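Local atomic coordinates of possible substrate binding protein of ABC transporter system (PDB entry 3N0X), a protein that probably binds a branched-chain amino acid or a related small ligand in the periplasm and delivers it to an ABC transporter for uptake. Residues R329-Q334 against I368-K373; V106-T111 against N125-A130; N116-R121 against K309-M314; V296-K301 against E315-D320. All blocks are in the same frame, centred on the assembly; numbering follows the deposited sequence.

Contact 1. Residues R329-Q334 against I368-K373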
# COMPACT_ATOMS: atom_id res chain seq x y z
N ARG A 329 -15.11 -0.76 -2.17
CA ARG A 329 -15.86 -1.43 -3.22
C ARG A 329 -16.83 -2.40 -2.58
O ARG A 329 -16.44 -3.14 -1.69
CB ARG A 329 -14.88 -2.14 -4.14
CG ARG A 329 -15.54 -2.90 -5.30
CD ARG A 329 -14.58 -3.05 -6.43
NE ARG A 329 -13.40 -3.86 -6.10
CZ ARG A 329 -12.44 -4.10 -6.97
NH1 ARG A 329 -12.51 -3.56 -8.19
NH2 ARG A 329 -11.44 -4.89 -6.65
N LYS A 330 -18.09 -2.41 -3.02
CA LYS A 330 -19.10 -3.30 -2.45
C LYS A 330 -18.72 -4.79 -2.53
O LYS A 330 -18.94 -5.56 -1.57
CB LYS A 330 -20.44 -3.05 -3.15
CG LYS A 330 -21.59 -4.01 -2.77
N GLU A 331 -18.16 -5.23 -3.65
CA GLU A 331 -17.98 -6.66 -3.90
C GLU A 331 -16.97 -7.30 -2.97
O GLU A 331 -17.22 -8.37 -2.42
CB GLU A 331 -17.52 -6.92 -5.34
CG GLU A 331 -18.52 -6.51 -6.41
CD GLU A 331 -18.30 -5.09 -6.97
OE1 GLU A 331 -18.22 -4.10 -6.20
OE2 GLU A 331 -18.26 -4.97 -8.21
N ASP A 332 -15.82 -6.65 -2.82
CA ASP A 332 -14.67 -7.23 -2.08
C ASP A 332 -14.15 -6.38 -0.93
O ASP A 332 -13.17 -6.76 -0.26
CB ASP A 332 -13.51 -7.60 -3.03
CG ASP A 332 -12.89 -6.41 -3.73
OD1 ASP A 332 -13.42 -5.29 -3.57
OD2 ASP A 332 -11.86 -6.63 -4.44
N HIS A 333 -14.85 -5.28 -0.68
CA HIS A 333 -14.55 -4.38 0.44
C HIS A 333 -13.14 -3.78 0.41
O HIS A 333 -12.65 -3.32 1.43
CB HIS A 333 -14.73 -5.09 1.78
CG HIS A 333 -16.11 -5.59 2.04
ND1 HIS A 333 -16.41 -6.32 3.17
CD2 HIS A 333 -17.27 -5.45 1.35
CE1 HIS A 333 -17.71 -6.60 3.17
NE2 HIS A 333 -18.25 -6.10 2.07
N GLN A 334 -12.51 -3.77 -0.76
CA GLN A 334 -11.18 -3.15 -0.94
C GLN A 334 -11.36 -1.66 -1.21
O GLN A 334 -12.20 -1.26 -2.02
CB GLN A 334 -10.47 -3.77 -2.14
CG GLN A 334 -9.17 -3.08 -2.52
CD GLN A 334 -8.09 -3.18 -1.43
OE1 GLN A 334 -7.81 -4.27 -0.94
NE2 GLN A 334 -7.49 -2.04 -1.03
N ILE A 368 -9.00 -2.77 -10.98
CA ILE A 368 -8.45 -3.67 -9.94
C ILE A 368 -9.34 -4.93 -9.96
O ILE A 368 -10.57 -4.86 -9.71
CB ILE A 368 -8.45 -3.03 -8.54
CG1 ILE A 368 -7.81 -1.64 -8.60
CG2 ILE A 368 -7.79 -3.95 -7.53
CD1 ILE A 368 -6.41 -1.58 -9.13
N PRO A 369 -8.74 -6.11 -10.25
CA PRO A 369 -9.56 -7.33 -10.34
C PRO A 369 -10.31 -7.66 -9.05
O PRO A 369 -9.84 -7.34 -7.94
CB PRO A 369 -8.53 -8.43 -10.65
CG PRO A 369 -7.24 -7.93 -10.10
CD PRO A 369 -7.30 -6.41 -10.13
N ILE A 370 -11.48 -8.29 -9.20
CA ILE A 370 -12.29 -8.79 -8.09
C ILE A 370 -12.01 -10.30 -8.03
O ILE A 370 -12.23 -11.03 -9.01
CB ILE A 370 -13.77 -8.47 -8.33
CG1 ILE A 370 -13.97 -6.94 -8.29
CG2 ILE A 370 -14.69 -9.17 -7.27
CD1 ILE A 370 -15.29 -6.40 -8.83
N LYS A 371 -11.48 -10.77 -6.91
CA LYS A 371 -10.97 -12.13 -6.78
C LYS A 371 -11.56 -12.88 -5.60
O LYS A 371 -11.04 -13.94 -5.23
CB LYS A 371 -9.45 -12.07 -6.57
CG LYS A 371 -8.71 -11.34 -7.70
N ASN A 372 -12.64 -12.36 -5.00
CA ASN A 372 -13.24 -13.04 -3.85
C ASN A 372 -14.41 -13.96 -4.16
O ASN A 372 -14.99 -14.51 -3.24
CB ASN A 372 -13.62 -12.02 -2.78
CG ASN A 372 -14.76 -11.12 -3.20
OD1 ASN A 372 -14.90 -10.75 -4.36
ND2 ASN A 372 -15.53 -10.69 -2.23
N LYS A 373 -14.74 -14.16 -5.44
CA LYS A 373 -15.83 -15.08 -5.85
C LYS A 373 -15.32 -16.51 -5.70
O LYS A 373 -14.29 -16.86 -6.27
CB LYS A 373 -16.31 -14.81 -7.29
O HOH W 1 -10.81 -9.08 -4.73
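Arg-329 reaches across to the C-terminal tail and meets it through its guanidinium. NH1 gives Ile-368 O a bond of 2.8 Å that lies close to the guanidinium plane, while NH2 adds two weak bonds, one to the same oxygen and one to Pro-369 O. Over one face of the group sits Ile-370, its CG1 3.5 Å from Arg-329 CZ and above the centre of the plane. In the conformer modelled here, the same isoleucine carries its CD1 on to Glu-331. Farther along the tail, Asn-372 ND2 donates to Glu-331 O at 2.9 Å from above the carbonyl plane, and its amide also packs on CB of Asp-332.

Behind this first shell stands Asp-332, which fixes the rotation of the guanidinium. Arg-329 grips it side-on, NE to Asp-332 OD1 at 2.9 Å and NH2 to Asp-332 OD2 at 2.8 Å, a salt bridge that probably keeps both groups charged. A bend at chi3 (64°) turns NE toward Asp-332. Asp-332 OD2 also accepts from a water, 2.7 Å away, which in turn accepts from Lys-371 N.

The loop between strands 324-328 and 335-345 is thus clasped by the tail that follows strand 359-361. Ile-368 also packs on Leu-336 of strand 335-345 and, with Pro-369, on helix 126-137.

Contact 2. Residues V106-T111 against N125-A130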
# COMPACT_ATOMS: atom_id res chain seq x y z
N VAL A 106 -0.83 -5.71 2.81
CA VAL A 106 -1.09 -5.60 1.38
C VAL A 106 -1.51 -6.90 0.67
O VAL A 106 -1.93 -6.85 -0.47
CB VAL A 106 0.17 -5.07 0.61
CG1 VAL A 106 0.60 -3.71 1.15
CG2 VAL A 106 1.33 -6.09 0.67
N ALA A 107 -1.39 -8.06 1.30
CA ALA A 107 -1.55 -9.33 0.59
C ALA A 107 -2.86 -9.40 -0.16
O ALA A 107 -3.93 -9.16 0.41
CB ALA A 107 -1.43 -10.51 1.54
N ASP A 108 -2.80 -9.74 -1.45
CA ASP A 108 -4.01 -9.78 -2.27
C ASP A 108 -5.07 -10.72 -1.73
O ASP A 108 -6.27 -10.45 -1.83
CB ASP A 108 -3.68 -10.22 -3.72
CG ASP A 108 -3.11 -9.07 -4.59
OD1 ASP A 108 -3.23 -7.88 -4.22
OD2 ASP A 108 -2.53 -9.38 -5.69
N GLN A 109 -4.62 -11.84 -1.16
CA GLN A 109 -5.56 -12.89 -0.71
C GLN A 109 -6.54 -12.39 0.36
O GLN A 109 -7.62 -12.99 0.52
CB GLN A 109 -4.78 -14.13 -0.22
CG GLN A 109 -3.89 -14.81 -1.29
CD GLN A 109 -2.57 -14.01 -1.67
OE1 GLN A 109 -2.10 -13.09 -0.94
NE2 GLN A 109 -1.98 -14.36 -2.84
N ILE A 110 -6.19 -11.32 1.08
CA ILE A 110 -7.03 -10.78 2.13
C ILE A 110 -8.37 -10.33 1.59
O ILE A 110 -9.38 -10.46 2.30
CB ILE A 110 -6.29 -9.67 2.88
CG1 ILE A 110 -5.12 -10.29 3.65
CG2 ILE A 110 -7.23 -8.83 3.79
CD1 ILE A 110 -4.13 -9.27 4.28
N THR A 111 -8.40 -9.78 0.38
CA THR A 111 -9.65 -9.41 -0.26
C THR A 111 -9.99 -10.36 -1.42
O THR A 111 -10.86 -10.05 -2.26
CB THR A 111 -9.64 -7.96 -0.76
OG1 THR A 111 -8.43 -7.71 -1.51
CG2 THR A 111 -9.74 -6.97 0.42
N ASN A 125 -3.60 -2.95 -1.92
CA ASN A 125 -3.15 -4.32 -2.10
C ASN A 125 -2.03 -4.41 -3.14
O ASN A 125 -1.75 -3.45 -3.86
CB ASN A 125 -4.31 -5.31 -2.37
CG ASN A 125 -5.04 -5.07 -3.66
OD1 ASN A 125 -4.44 -4.76 -4.69
ND2 ASN A 125 -6.36 -5.24 -3.64
N SER A 126 -1.34 -5.56 -3.17
CA SER A 126 -0.19 -5.72 -4.06
C SER A 126 -0.59 -5.62 -5.54
O SER A 126 0.19 -5.13 -6.36
CB SER A 126 0.52 -7.03 -3.76
OG SER A 126 1.17 -6.95 -2.50
N SER A 127 -1.80 -6.03 -5.88
CA SER A 127 -2.31 -5.79 -7.24
C SER A 127 -2.41 -4.30 -7.58
O SER A 127 -2.05 -3.91 -8.71
CB SER A 127 -3.63 -6.51 -7.52
OG SER A 127 -3.39 -7.90 -7.69
N GLN A 128 -2.89 -3.47 -6.66
CA GLN A 128 -2.91 -2.02 -6.88
C GLN A 128 -1.48 -1.49 -7.14
O GLN A 128 -1.28 -0.67 -8.05
CB GLN A 128 -3.60 -1.28 -5.74
CG GLN A 128 -5.17 -1.41 -5.83
CD GLN A 128 -5.84 -0.94 -4.54
OE1 GLN A 128 -5.47 -1.38 -3.45
NE2 GLN A 128 -6.84 -0.09 -4.67
N ASP A 129 -0.50 -1.96 -6.37
CA ASP A 129 0.88 -1.55 -6.63
C ASP A 129 1.30 -1.88 -8.10
O ASP A 129 1.72 -1.03 -8.87
CB ASP A 129 1.83 -2.16 -5.62
CG ASP A 129 1.86 -1.39 -4.29
OD1 ASP A 129 1.54 -0.18 -4.29
OD2 ASP A 129 2.30 -1.99 -3.28
N ALA A 130 1.10 -3.14 -8.50
CA ALA A 130 1.57 -3.58 -9.78
C ALA A 130 0.82 -2.92 -10.92
O ALA A 130 1.41 -2.48 -11.90
CB ALA A 130 1.46 -5.14 -9.85
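Asp-108 holds the first turn of the helix with both carboxylate oxygens. Its OD1 accepts from Ser-127 N at 2.9 Å through the syn lone pair, in a fairly straight bond (162°), and its OD2 takes the hydroxyl of Ser-127, with OG 2.6 Å away and above the carboxylate plane. Ser-127 OG is anti to its own carbonyl carbon (chi1 -74°), which sets the hydroxyl beside the backbone N that Asp-108 also binds. One residue earlier, Ser-126 N donates to Val-106 O at 3.0 Å, and Val-106 CG2 lies 3.3 Å from Ser-126 OG in the modelled conformer.

Asn-125 has CG between its backbone N and carbonyl carbon (chi1 65°), and its OD1 receives Gln-128 N at 2.8 Å. Gln-128 OE1 answers by accepting from Asn-125 N. Thr-111, beside Asn-125, gives its OG1 to Arg-121.

The N-H groups at this helix start are therefore taken by acceptors from two sources, and the positive end of the helix dipole would be expected to stabilise the charge on Asp-108. Asn-125 and Gln-128 form a classic capping box, here reinforced by an aspartate from the 3-10 segment 108-110.

Contact 3. Residues N116-R121 against K309-M314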
# COMPACT_ATOMS: atom_id res chain seq x y z
N ASN A 116 -13.56 -12.63 3.96
CA ASN A 116 -14.93 -12.83 4.44
C ASN A 116 -15.62 -11.47 4.62
O ASN A 116 -14.96 -10.42 4.59
CB ASN A 116 -14.97 -13.69 5.69
CG ASN A 116 -14.46 -13.00 6.91
OD1 ASN A 116 -15.05 -12.00 7.36
ND2 ASN A 116 -13.37 -13.52 7.49
N ARG A 117 -16.94 -11.52 4.78
CA ARG A 117 -17.78 -10.33 4.79
C ARG A 117 -17.46 -9.29 5.88
O ARG A 117 -17.89 -8.15 5.78
CB ARG A 117 -19.26 -10.72 4.87
CG ARG A 117 -19.65 -11.36 6.19
CD ARG A 117 -20.96 -12.08 6.11
NE ARG A 117 -22.05 -11.14 5.84
CZ ARG A 117 -22.70 -10.45 6.77
NH1 ARG A 117 -22.41 -10.60 8.06
NH2 ARG A 117 -23.65 -9.59 6.41
N TYR A 118 -16.76 -9.70 6.93
CA TYR A 118 -16.39 -8.80 8.03
C TYR A 118 -15.08 -8.04 7.77
O TYR A 118 -14.68 -7.20 8.58
CB TYR A 118 -16.26 -9.62 9.33
CG TYR A 118 -17.60 -10.24 9.73
CD1 TYR A 118 -18.53 -9.52 10.44
CD2 TYR A 118 -17.92 -11.54 9.37
CE1 TYR A 118 -19.76 -10.03 10.77
CE2 TYR A 118 -19.16 -12.06 9.69
CZ TYR A 118 -20.09 -11.31 10.40
OH TYR A 118 -21.34 -11.79 10.76
N ILE A 119 -14.44 -8.35 6.66
CA ILE A 119 -13.15 -7.78 6.29
C ILE A 119 -13.31 -6.62 5.30
O ILE A 119 -13.93 -6.76 4.24
CB ILE A 119 -12.21 -8.86 5.66
CG1 ILE A 119 -12.11 -10.11 6.54
CG2 ILE A 119 -10.80 -8.26 5.34
CD1 ILE A 119 -11.77 -9.85 7.99
N PHE A 120 -12.77 -5.46 5.69
CA PHE A 120 -12.60 -4.32 4.81
C PHE A 120 -11.11 -4.00 4.78
O PHE A 120 -10.33 -4.46 5.62
CB PHE A 120 -13.40 -3.10 5.27
CG PHE A 120 -14.90 -3.25 5.12
CD1 PHE A 120 -15.64 -4.04 6.02
CD2 PHE A 120 -15.55 -2.67 4.06
CE1 PHE A 120 -17.01 -4.17 5.86
CE2 PHE A 120 -16.92 -2.79 3.92
CZ PHE A 120 -17.64 -3.54 4.80
N ARG A 121 -10.67 -3.25 3.79
CA ARG A 121 -9.25 -2.90 3.70
C ARG A 121 -9.06 -1.49 3.20
O ARG A 121 -9.46 -1.18 2.09
CB ARG A 121 -8.48 -3.86 2.80
CG ARG A 121 -7.02 -3.39 2.63
CD ARG A 121 -6.03 -4.45 2.37
NE ARG A 121 -6.36 -5.30 1.23
CZ ARG A 121 -5.64 -6.39 0.94
NH1 ARG A 121 -4.60 -6.69 1.66
NH2 ARG A 121 -5.99 -7.20 -0.06
N LYS A 309 -25.13 -3.05 10.65
CA LYS A 309 -25.34 -1.67 10.20
C LYS A 309 -24.06 -1.06 9.62
O LYS A 309 -24.10 -0.32 8.62
CB LYS A 309 -25.92 -0.79 11.32
CG LYS A 309 -27.38 -1.12 11.68
CD LYS A 309 -27.87 -0.23 12.82
CE LYS A 309 -29.35 -0.45 13.11
NZ LYS A 309 -29.79 0.24 14.33
N LEU A 310 -22.93 -1.42 10.23
CA LEU A 310 -21.62 -0.94 9.76
C LEU A 310 -21.28 -1.54 8.39
O LEU A 310 -20.84 -0.81 7.50
CB LEU A 310 -20.52 -1.24 10.77
CG LEU A 310 -20.54 -0.34 12.01
CD1 LEU A 310 -19.50 -0.85 13.05
CD2 LEU A 310 -20.34 1.12 11.62
N ILE A 311 -21.50 -2.84 8.20
CA ILE A 311 -21.24 -3.47 6.89
C ILE A 311 -22.07 -2.78 5.81
O ILE A 311 -21.56 -2.48 4.74
CB ILE A 311 -21.52 -5.02 6.91
CG1 ILE A 311 -20.54 -5.72 7.84
CG2 ILE A 311 -21.43 -5.62 5.47
CD1 ILE A 311 -20.81 -7.24 8.03
N ALA A 312 -23.36 -2.57 6.09
CA ALA A 312 -24.27 -1.96 5.13
C ALA A 312 -23.86 -0.54 4.81
O ALA A 312 -23.97 -0.09 3.66
CB ALA A 312 -25.75 -2.00 5.64
N ALA A 313 -23.41 0.18 5.84
CA ALA A 313 -22.96 1.56 5.67
C ALA A 313 -21.65 1.62 4.87
O ALA A 313 -21.50 2.50 3.99
CB ALA A 313 -22.78 2.23 7.05
N MSE A 314 -20.74 0.69 5.12
CA MSE A 314 -19.39 0.72 4.55
C MSE A 314 -19.30 0.22 3.10
O MSE A 314 -18.42 0.68 2.36
CB MSE A 314 -18.42 -0.05 5.45
CG MSE A 314 -18.22 0.67 6.76
SE MSE A 314 -17.30 -0.42 8.04
CE MSE A 314 -15.53 -0.42 7.39
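Tyr-118 N donates to Asn-116 OD1 at 2.9 Å, in the plane of the amide carbonyl; this Asx turn, inside a type I beta turn from Asn-116 to Ile-119, shapes the loop that meets Ile-311. Ile-311 CD1 comes over one face of the Arg-117 guanidinium, 3.7 Å from NH1 and offset toward the rim, the two side chains crossing at about a right angle. The charged end of Arg-117 is held by a salt bridge to Glu-308 in the first turn of the same helix. The same methyl group, shared with the tyrosine, lies 4.0 Å from Tyr-118 CD1.

Phe-120 carries the other half of the contact. Selenomethionine Met-314 bends at chi3 (73°), which folds CE back over the ring: CE stands 3.9 Å from the ring centroid in a CH-pi contact, and SE is 4.4 Å from it, only 12° off the ring normal. Nearer the helix backbone, Met-314 CB touches Phe-120 CE2 at 3.5 Å. Ile-311 CG1 adds a looser contact at Phe-120 CE1.

His-333 stacks on the Phe-120 ring as well. No hydrogen bond joins the two segments; helix 307-314 packs on Phe-120 and on the turn leading into strand 119-121, an outermost strand of the six-stranded mixed sheet. Helices laid against a mainly parallel sheet are the hallmark of the lobes of periplasmic binding proteins, and here a Met-aromatic contact, made by selenium, joins helix and strand.

Contact 4. Residues V296-K301 against E315-D320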
# COMPACT_ATOMS: atom_id res chain seq x y z
N VAL A 296 -14.56 6.70 11.38
CA VAL A 296 -15.40 7.79 11.80
C VAL A 296 -16.53 8.00 10.78
O VAL A 296 -17.67 8.21 11.16
CB VAL A 296 -14.59 9.07 12.01
CG1 VAL A 296 -15.52 10.29 12.18
CG2 VAL A 296 -13.66 8.89 13.22
N THR A 297 -16.21 7.93 9.49
CA THR A 297 -17.20 8.13 8.44
C THR A 297 -18.28 7.01 8.51
O THR A 297 -19.48 7.31 8.40
CB THR A 297 -16.51 8.15 7.10
OG1 THR A 297 -15.52 9.19 7.09
CG2 THR A 297 -17.50 8.38 5.96
N ALA A 298 -17.84 5.77 8.78
CA ALA A 298 -18.78 4.63 8.89
C ALA A 298 -19.71 4.77 10.07
O ALA A 298 -20.95 4.58 9.93
CB ALA A 298 -18.03 3.31 8.98
N VAL A 299 -19.15 5.11 11.23
CA VAL A 299 -19.96 5.19 12.45
C VAL A 299 -20.93 6.36 12.36
O VAL A 299 -22.10 6.23 12.75
CB VAL A 299 -19.08 5.23 13.74
CG1 VAL A 299 -19.91 5.50 14.99
CG2 VAL A 299 -18.25 3.96 13.91
N GLN A 300 -20.47 7.46 11.79
CA GLN A 300 -21.31 8.62 11.58
C GLN A 300 -22.48 8.27 10.63
O GLN A 300 -23.63 8.67 10.85
CB GLN A 300 -20.49 9.81 11.05
CG GLN A 300 -21.26 11.11 11.01
N LYS A 301 -22.18 7.54 9.56
CA LYS A 301 -23.20 7.20 8.59
C LYS A 301 -24.19 6.17 9.14
O LYS A 301 -25.41 6.34 8.95
CB LYS A 301 -22.57 6.70 7.29
CG LYS A 301 -23.61 6.42 6.22
CD LYS A 301 -22.99 5.98 4.92
CE LYS A 301 -23.99 5.16 4.10
NZ LYS A 301 -23.36 4.48 2.94
N GLU A 315 -20.20 -0.67 2.68
CA GLU A 315 -20.16 -1.19 1.30
C GLU A 315 -20.48 -0.06 0.33
O GLU A 315 -21.58 0.52 0.38
CB GLU A 315 -21.17 -2.35 1.13
CG GLU A 315 -20.65 -3.62 1.79
CD GLU A 315 -21.46 -4.88 1.41
OE1 GLU A 315 -22.62 -4.75 0.94
OE2 GLU A 315 -20.90 -5.98 1.63
N GLY A 316 -19.53 0.27 -0.56
CA GLY A 316 -19.73 1.36 -1.53
C GLY A 316 -19.48 2.75 -0.94
O GLY A 316 -19.76 3.75 -1.62
N MSE A 317 -19.01 2.81 0.30
CA MSE A 317 -18.86 4.08 1.02
C MSE A 317 -17.61 4.84 0.60
O MSE A 317 -16.50 4.30 0.70
CB MSE A 317 -18.79 3.84 2.53
CG MSE A 317 -18.93 5.11 3.37
SE MSE A 317 -18.63 4.74 5.25
CE MSE A 317 -16.75 4.65 5.20
N GLU A 318 -17.79 6.10 0.24
CA GLU A 318 -16.68 7.04 0.00
C GLU A 318 -16.22 7.67 1.31
O GLU A 318 -17.03 7.89 2.23
CB GLU A 318 -17.11 8.14 -0.96
CG GLU A 318 -17.58 7.63 -2.30
CD GLU A 318 -17.78 8.74 -3.35
OE1 GLU A 318 -17.77 9.94 -2.99
OE2 GLU A 318 -17.96 8.38 -4.55
N PHE A 319 -14.91 7.91 1.43
CA PHE A 319 -14.40 8.63 2.55
C PHE A 319 -13.15 9.42 2.16
O PHE A 319 -12.46 9.04 1.21
CB PHE A 319 -14.12 7.69 3.75
CG PHE A 319 -13.21 6.52 3.45
CD1 PHE A 319 -13.67 5.42 2.73
CD2 PHE A 319 -11.90 6.49 3.93
CE1 PHE A 319 -12.88 4.36 2.47
CE2 PHE A 319 -11.07 5.45 3.66
CZ PHE A 319 -11.53 4.35 2.90
N ASP A 320 -12.89 10.48 2.91
CA ASP A 320 -11.79 11.39 2.61
C ASP A 320 -10.55 10.97 3.39
O ASP A 320 -10.63 10.51 4.55
CB ASP A 320 -12.17 12.83 2.99
CG ASP A 320 -13.32 13.36 2.19
OD1 ASP A 320 -13.36 13.10 0.96
OD2 ASP A 320 -14.15 14.06 2.81
O HOH W 2 -14.89 11.00 5.05
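Thr-297 on the helix and Phe-319 on the strand come within 6.5 Å of each other CA to CA, where an extended segment runs past a helical turn without any direct hydrogen bond between them. The principal side chain of the contact is selenomethionine Met-317. Its CG is anti to the backbone N (chi1 -168°) and chi2 is extended too, which sends SE out to the helix; a bend at chi3 (78°) then turns CE toward Thr-297. SE rests 3.6 Å from Ala-298 CA and 4.0 Å from Ala-298 CB, and thus lies directly against the helix backbone, beside the small Ala-298 side chain.

Thr-297 lies obliquely across Met-317, with CG2 3.9 Å from SE and 3.8 Å from Glu-318 O. On its other branch, Thr-297 OG1 is 3.9 Å from Phe-319 CB. That hydroxyl bonds to Met-293 O one turn back in the helix and also accepts from a water at 2.8 Å, which in turn accepts from Asp-320 N, bridging helix to strand. In the conformer modelled, Lys-301 packs its aliphatic chain loosely beside Met-317, while its NZ goes to Ala-313 O.

Helix 283-302 thus lies over the start of strand 318-321, which pairs antiparallel with strand 324-328. Met-317 also packs on Phe-328 of that strand, and Ala-298 on Leu-310 and Met-314 of the intervening helix 307-314.

Contacts 3 and 4 lie next to each other, centres about 10 Å apart, and interlock along the chain: helices 283-302 and 307-314 and strand 318-321 follow in sequence, and Met-314 packs against Ala-298. Contact 2 comes first to close and also interleaves with contact 3, since strand 119-121 leads on to helix 126-137; Arg-121 joins them through Ala-107 and Thr-111. Contact 1 closes last and touches all three: His-333 binds Ile-119 O and Glu-315, while Gln-334 reaches Arg-121. Contacts 2 and 4 stay apart, about 22 Å between centres. The 329-334 loop thereby ties distant parts of this periplasmic-binding-protein fold together, and the tail adds Asn-372 against Thr-111 of contact 2.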